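Local coordinates for protein DR2417 (Deinococcus radiodurans, PDB 4XWW) that probably degrades and matures RNA as a homodimeric, metal-dependent 5'-3' exonuclease of the metallo-beta-lactamase superfamily, possibly with endonuclease activity as well, at residues A[327-330]-A[331-334]; A[428-431]-A[432-435]; A[462-465]-A[466-469]. All coordinates share one frame; numbering follows the deposited sequence.

Contact 1. Residues A[327-330]-A[331-334]; sequences GTHA and KIAL
His329 turns its imidazole in against the backbone of Lys331 and Ile332, just after helix 320-326 of the beta-CASP domain, which closes with a Schellman motif at Gly327. The tight part of the contact is the ring itself. ND1 accepts two consecutive backbone N-H groups: Lys331 N, 3.0 Å away and close to the ring plane, gives the straighter bond (163°), while Ile332 N, also 3.0 Å from ND1, donates from far out of that plane at 141°. With CG anti to the backbone N (chi1 -164°), the ring is carried toward the turn. Ile332 lies alongside it, pointing the same way, and its CB sits over one ring face, 4.2 Å from the centroid, in a CH-pi contact; CD1 of Ile332 reaches along the same ring to 3.8 Å from CE1. Since ND1 is an acceptor, the proton probably sits on NE2, which makes a weak hydrogen bond to Glu269. Ile332 is buried against Leu324 and Phe241. The exposed part is looser: the extended Lys331 chain leads away to a salt bridge with Glu296, and Ala330 packs on a sugar of the bound RNA. Between the two limbs of the turn a water molecule donates to Ile332 O at 2.8 Å and accepts a weak bond from His329 N at 3.1 Å.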
loop_
_atom_site.group_PDB
_atom_site.type_symbol
_atom_site.label_atom_id
_atom_site.label_comp_id
_atom_site.label_asym_id
_atom_site.label_seq_id
_atom_site.Cartn_x
_atom_site.Cartn_y
_atom_site.Cartn_z
ATOM N N GLY A 327 8.006 19.204 8.892
ATOM C CA GLY A 327 8.500 20.366 9.612
ATOM C C GLY A 327 9.801 20.127 10.351
ATOM O O GLY A 327 10.092 20.796 11.337
ATOM N N THR A 328 10.606 19.184 9.866
ATOM C CA THR A 328 11.833 18.827 10.570
ATOM C C THR A 328 13.100 19.122 9.763
ATOM O O THR A 328 14.190 18.696 10.142
ATOM C CB THR A 328 11.842 17.339 10.974
ATOM O OG1 THR A 328 11.701 16.522 9.809
ATOM C CG2 THR A 328 10.701 17.032 11.954
ATOM N N HIS A 329 12.963 19.843 8.655
ATOM C CA HIS A 329 14.144 20.231 7.890
ATOM C C HIS A 329 14.926 21.317 8.625
ATOM O O HIS A 329 14.351 22.302 9.080
ATOM C CB HIS A 329 13.759 20.708 6.490
ATOM C CG HIS A 329 14.914 20.763 5.546
ATOM N ND1 HIS A 329 15.909 21.710 5.642
ATOM C CD2 HIS A 329 15.244 19.973 4.494
ATOM C CE1 HIS A 329 16.810 21.497 4.696
ATOM N NE2 HIS A 329 16.424 20.456 3.980
ATOM N N ALA A 330 16.237 21.141 8.726
ATOM C CA ALA A 330 17.052 21.992 9.593
ATOM C C ALA A 330 17.264 23.391 9.029
ATOM O O ALA A 330 17.558 24.315 9.774
ATOM C CB ALA A 330 18.402 21.333 9.857
ATOM N N LYS A 331 17.125 23.551 7.717
ATOM C CA LYS A 331 17.476 24.824 7.101
ATOM C C LYS A 331 16.347 25.457 6.311
ATOM O O LYS A 331 16.400 26.646 5.996
ATOM C CB LYS A 331 18.689 24.654 6.189
ATOM C CG LYS A 331 19.991 24.388 6.918
ATOM C CD LYS A 331 21.046 23.927 5.926
ATOM C CE LYS A 331 22.432 23.898 6.550
ATOM N NZ LYS A 331 23.508 23.754 5.522
ATOM N N ILE A 332 15.333 24.669 5.977
ATOM C CA ILE A 332 14.234 25.171 5.169
ATOM C C ILE A 332 12.898 24.872 5.859
ATOM O O ILE A 332 12.693 23.792 6.415
ATOM C CB ILE A 332 14.242 24.552 3.745
ATOM C CG1 ILE A 332 15.603 24.724 3.066
ATOM C CG2 ILE A 332 13.146 25.163 2.886
ATOM C CD1 ILE A 332 15.786 23.811 1.843
ATOM N N ALA A 333 11.983 25.831 5.811
ATOM C CA ALA A 333 10.641 25.629 6.338
ATOM C C ALA A 333 9.573 26.000 5.313
ATOM O O ALA A 333 9.554 27.120 4.812
ATOM C CB ALA A 333 10.454 26.439 7.612
ATOM N N LEU A 334 8.682 25.054 5.011
ATOM C CA LEU A 334 7.564 25.316 4.109
ATOM C C LEU A 334 6.587 26.321 4.714
ATOM O O LEU A 334 6.505 26.463 5.938
ATOM C CB LEU A 334 6.826 24.019 3.775
ATOM C CG LEU A 334 7.639 23.004 2.962
ATOM C CD1 LEU A 334 6.779 21.843 2.534
ATOM C CD2 LEU A 334 8.269 23.651 1.746
HETATM O O HOH W 1 11.059 22.165 7.970
#

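Contact 2. Residues A[428-431]-A[432-435]; sequences IAKN and GDIV
Lys430 and Asp433, the first and last residues of a type II beta turn with Asn431 and, at positive phi, Gly432 at its corners, send their side chains across one another at a slant. The turn leads into strand 433-438, which pairs with strands 19-23 and 441-447 in one of the two mixed sheets of the metallo-beta-lactamase fold. It closes through Asp433 N to Lys430 O, 3.1 Å, with the donor above the carbonyl plane. The carboxylate then reaches back over the turn: OD2 of Asp433 accepts from Lys430 N at 2.8 Å in a nearly straight bond (166°), met from well above the carboxylate plane. Asp433 CG stands beside its own backbone N (chi1 -79°), which brings the carboxylate over the Lys430 backbone. Lys430 NZ stays 4.5 Å from Asp433 OD2, beyond a salt bridge; a water joins the charges instead, accepting from NZ and donating to OD1 at 2.7 Å. A second water donates to both OD1 and Asn431 O. Ala429 CB meets Val435 CG2 at 4.3 Å, an apolar contact next to the polar one. The Asn431 side chain leaves the turn; its OD1 accepts from Met27 N and its ND2 donates to Glu29, fastening the loop also to the region after strand 19-23. A backbone N-H, two waters and a nearby ammonium group thus surround the buried Asp433 carboxylate and would probably favour its charged form.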
loop_
_atom_site.group_PDB
_atom_site.type_symbol
_atom_site.label_atom_id
_atom_site.label_comp_id
_atom_site.label_asym_id
_atom_site.label_seq_id
_atom_site.Cartn_x
_atom_site.Cartn_y
_atom_site.Cartn_z
ATOM N N ILE A 428 6.108 -17.971 -20.330
ATOM C CA ILE A 428 6.105 -17.106 -19.151
ATOM C C ILE A 428 7.164 -17.660 -18.196
ATOM O O ILE A 428 6.914 -18.629 -17.473
ATOM C CB ILE A 428 4.713 -17.040 -18.446
ATOM C CG1 ILE A 428 3.578 -16.673 -19.419
ATOM C CG2 ILE A 428 4.768 -16.047 -17.295
ATOM C CD1 ILE A 428 3.690 -15.297 -20.043
ATOM N N ALA A 429 8.364 -17.085 -18.220
ATOM C CA ALA A 429 9.446 -17.649 -17.424
ATOM C C ALA A 429 9.363 -17.222 -15.957
ATOM O O ALA A 429 8.806 -16.163 -15.612
ATOM C CB ALA A 429 10.819 -17.283 -18.023
ATOM N N LYS A 430 9.894 -18.101 -15.113
ATOM C CA LYS A 430 10.090 -17.874 -13.685
ATOM C C LYS A 430 11.576 -17.824 -13.422
ATOM O O LYS A 430 12.336 -18.442 -14.161
ATOM C CB LYS A 430 9.465 -19.000 -12.852
ATOM C CG LYS A 430 7.972 -19.167 -13.043
ATOM C CD LYS A 430 7.473 -20.293 -12.138
ATOM C CE LYS A 430 6.237 -20.971 -12.713
ATOM N NZ LYS A 430 6.570 -21.837 -13.877
ATOM N N ASN A 431 11.999 -17.113 -12.378
ATOM C CA ASN A 431 13.403 -17.179 -11.970
ATOM C C ASN A 431 13.812 -18.622 -11.712
ATOM O O ASN A 431 13.054 -19.385 -11.107
ATOM C CB ASN A 431 13.652 -16.347 -10.715
ATOM C CG ASN A 431 13.391 -14.894 -10.922
ATOM O OD1 ASN A 431 13.512 -14.381 -12.036
ATOM N ND2 ASN A 431 13.029 -14.201 -9.853
ATOM N N GLY A 432 15.013 -18.985 -12.156
ATOM C CA GLY A 432 15.516 -20.347 -12.031
ATOM C C GLY A 432 15.164 -21.253 -13.197
ATOM O O GLY A 432 15.726 -22.334 -13.324
ATOM N N ASP A 433 14.254 -20.821 -14.062
ATOM C CA ASP A 433 13.909 -21.644 -15.227
ATOM C C ASP A 433 15.097 -21.773 -16.170
ATOM O O ASP A 433 15.811 -20.794 -16.428
ATOM C CB ASP A 433 12.739 -21.055 -16.019
ATOM C CG ASP A 433 11.394 -21.343 -15.402
ATOM O OD1 ASP A 433 11.317 -22.140 -14.443
ATOM O OD2 ASP A 433 10.405 -20.775 -15.908
ATOM N N ILE A 434 15.304 -22.975 -16.694
ATOM C CA ILE A 434 16.220 -23.147 -17.810
ATOM C C ILE A 434 15.390 -23.101 -19.082
ATOM O O ILE A 434 14.615 -24.017 -19.360
ATOM C CB ILE A 434 17.008 -24.481 -17.744
ATOM C CG1 ILE A 434 17.719 -24.621 -16.401
ATOM C CG2 ILE A 434 18.001 -24.550 -18.881
ATOM C CD1 ILE A 434 18.174 -26.032 -16.107
ATOM N N VAL A 435 15.508 -22.019 -19.839
ATOM C CA VAL A 435 14.754 -21.925 -21.075
ATOM C C VAL A 435 15.656 -22.364 -22.222
ATOM O O VAL A 435 16.674 -21.726 -22.512
ATOM C CB VAL A 435 14.218 -20.502 -21.318
ATOM C CG1 VAL A 435 13.390 -20.462 -22.600
ATOM C CG2 VAL A 435 13.371 -20.042 -20.118
HETATM O O HOH W 2 9.120 -23.565 -13.795
HETATM O O HOH W 3 12.075 -21.978 -11.792
#

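Contact 3. Residues A[462-465]-A[466-469]; sequences DVND and DVLL
Asn464 caps the first turn of helix 465-477, and the residues that follow meet the 462-465 loop one after another. Asp466 comes first, with its CB 3.5 Å from Asn464 OD1; its carboxylate, like that of Asp465, lies at the N-terminal end of the helix, where negative charge would be expected to interact favourably with the helix dipole. Val467 supplies the capping bond: its N donates to Asn464 OD1 at 3.0 Å, nearly along the C=O axis. Asn464 CG is wedged between its own backbone N and carbonyl carbon (chi1 65°), a rotation that turns OD1 back toward Val467 N. The Val467 side chain crosses that amide at about a right angle, with CG2 3.2 Å from OD1, while its other methyl, CG1, meets Val463 CG1 at 3.9 Å. CG2 also helps to bury Asn464 N, which has no hydrogen-bond partner in the model. Leu468 opens the regular helical bonding, donating from N to Asn464 O at 3.0 Å, in the carbonyl plane. Its side chain crosses that of Val463 at about a right angle, CD2 of Leu468 lying 3.8 Å from Val463 CG1, and its CD1 lies 3.8 Å from Asp465 OD1, the oxygen bonded to Tyr454. Leu469 continues the pattern, N to Asp465 O at 3.0 Å. Val463 and Leu468 both pack on Ile60, beside Gly59 and Asp456 of the manganese site. Asp462 forms a salt bridge with Arg549 of the second subunit; in that subunit Arg549 also packs on Val463, Arg501 on Asn464 and Gly498 on Val467. The whole is an asparagine N-cap joined to a hydrophobic staple, Val463 (N') on Leu468 (N4), beside a metal site and at the dimer interface.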
loop_
_atom_site.group_PDB
_atom_site.type_symbol
_atom_site.label_atom_id
_atom_site.label_comp_id
_atom_site.label_asym_id
_atom_site.label_seq_id
_atom_site.Cartn_x
_atom_site.Cartn_y
_atom_site.Cartn_z
ATOM N N ASP A 462 21.819 -13.279 6.661
ATOM C CA ASP A 462 21.628 -13.672 8.061
ATOM C C ASP A 462 20.180 -13.461 8.513
ATOM O O ASP A 462 19.748 -14.008 9.522
ATOM C CB ASP A 462 22.595 -12.922 8.982
ATOM C CG ASP A 462 22.346 -11.434 9.011
ATOM O OD1 ASP A 462 21.794 -10.895 8.031
ATOM O OD2 ASP A 462 22.716 -10.798 10.025
ATOM N N VAL A 463 19.423 -12.677 7.759
ATOM C CA VAL A 463 17.992 -12.602 7.989
ATOM C C VAL A 463 17.327 -13.450 6.918
ATOM O O VAL A 463 17.565 -13.255 5.722
ATOM C CB VAL A 463 17.457 -11.152 7.943
ATOM C CG1 VAL A 463 15.930 -11.137 8.085
ATOM C CG2 VAL A 463 18.096 -10.311 9.038
ATOM N N ASN A 464 16.505 -14.403 7.333
ATOM C CA ASN A 464 15.792 -15.216 6.361
ATOM C C ASN A 464 14.296 -15.200 6.634
ATOM O O ASN A 464 13.833 -14.454 7.499
ATOM C CB ASN A 464 16.339 -16.653 6.342
ATOM C CG ASN A 464 16.103 -17.402 7.647
ATOM O OD1 ASN A 464 15.423 -16.916 8.555
ATOM N ND2 ASN A 464 16.665 -18.602 7.741
ATOM N N ASP A 465 13.546 -16.016 5.904
ATOM C CA ASP A 465 12.090 -15.995 5.992
ATOM C C ASP A 465 11.589 -16.439 7.371
ATOM O O ASP A 465 10.561 -15.959 7.849
ATOM C CB ASP A 465 11.477 -16.867 4.894
ATOM C CG ASP A 465 11.367 -16.138 3.559
ATOM O OD1 ASP A 465 11.401 -14.890 3.553
ATOM O OD2 ASP A 465 11.237 -16.813 2.515
ATOM N N ASP A 466 12.317 -17.344 8.014
ATOM C CA ASP A 466 11.964 -17.774 9.364
ATOM C C ASP A 466 12.077 -16.609 10.340
ATOM O O ASP A 466 11.213 -16.417 11.196
ATOM C CB ASP A 466 12.853 -18.936 9.816
ATOM C CG ASP A 466 12.485 -20.251 9.146
ATOM O OD1 ASP A 466 11.387 -20.338 8.557
ATOM O OD2 ASP A 466 13.287 -21.202 9.220
ATOM N N VAL A 467 13.145 -15.830 10.201
ATOM C CA VAL A 467 13.345 -14.637 11.016
ATOM C C VAL A 467 12.231 -13.612 10.773
ATOM O O VAL A 467 11.708 -13.005 11.717
ATOM C CB VAL A 467 14.713 -13.982 10.725
ATOM C CG1 VAL A 467 14.862 -12.680 11.493
ATOM C CG2 VAL A 467 15.859 -14.940 11.037
ATOM N N LEU A 468 11.870 -13.421 9.506
ATOM C CA LEU A 468 10.825 -12.465 9.146
ATOM C C LEU A 468 9.468 -12.839 9.736
ATOM O O LEU A 468 8.721 -11.976 10.196
ATOM C CB LEU A 468 10.693 -12.350 7.629
ATOM C CG LEU A 468 11.873 -11.745 6.881
ATOM C CD1 LEU A 468 11.492 -11.556 5.422
ATOM C CD2 LEU A 468 12.280 -10.423 7.508
ATOM N N LEU A 469 9.150 -14.129 9.690
ATOM C CA LEU A 469 7.880 -14.637 10.192
ATOM C C LEU A 469 7.735 -14.314 11.670
ATOM O O LEU A 469 6.656 -13.945 12.139
ATOM C CB LEU A 469 7.777 -16.144 9.951
ATOM C CG LEU A 469 6.538 -16.899 10.433
ATOM C CD1 LEU A 469 6.318 -18.121 9.561
ATOM C CD2 LEU A 469 6.666 -17.322 11.894
#

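From the N terminus the three contacts come in series: each is one continuous stretch, complete before the next opens, and none nests in or crosses another. Contact 1 turns the chain between helix 320-326 and strand 339-342 of the beta-CASP domain, near bound RNA. After the chain has passed back to the metallo-beta-lactamase part, contact 2 links strand 425-426 of one mixed sheet to strand 433-438 of the other, with its centre about 49 Å from that of contact 1 on the opposite side of the chain's centre. Contact 3, centred about 25 Å from the centre of contact 2, starts helix 465-477, which carries the chain into its C-terminal part.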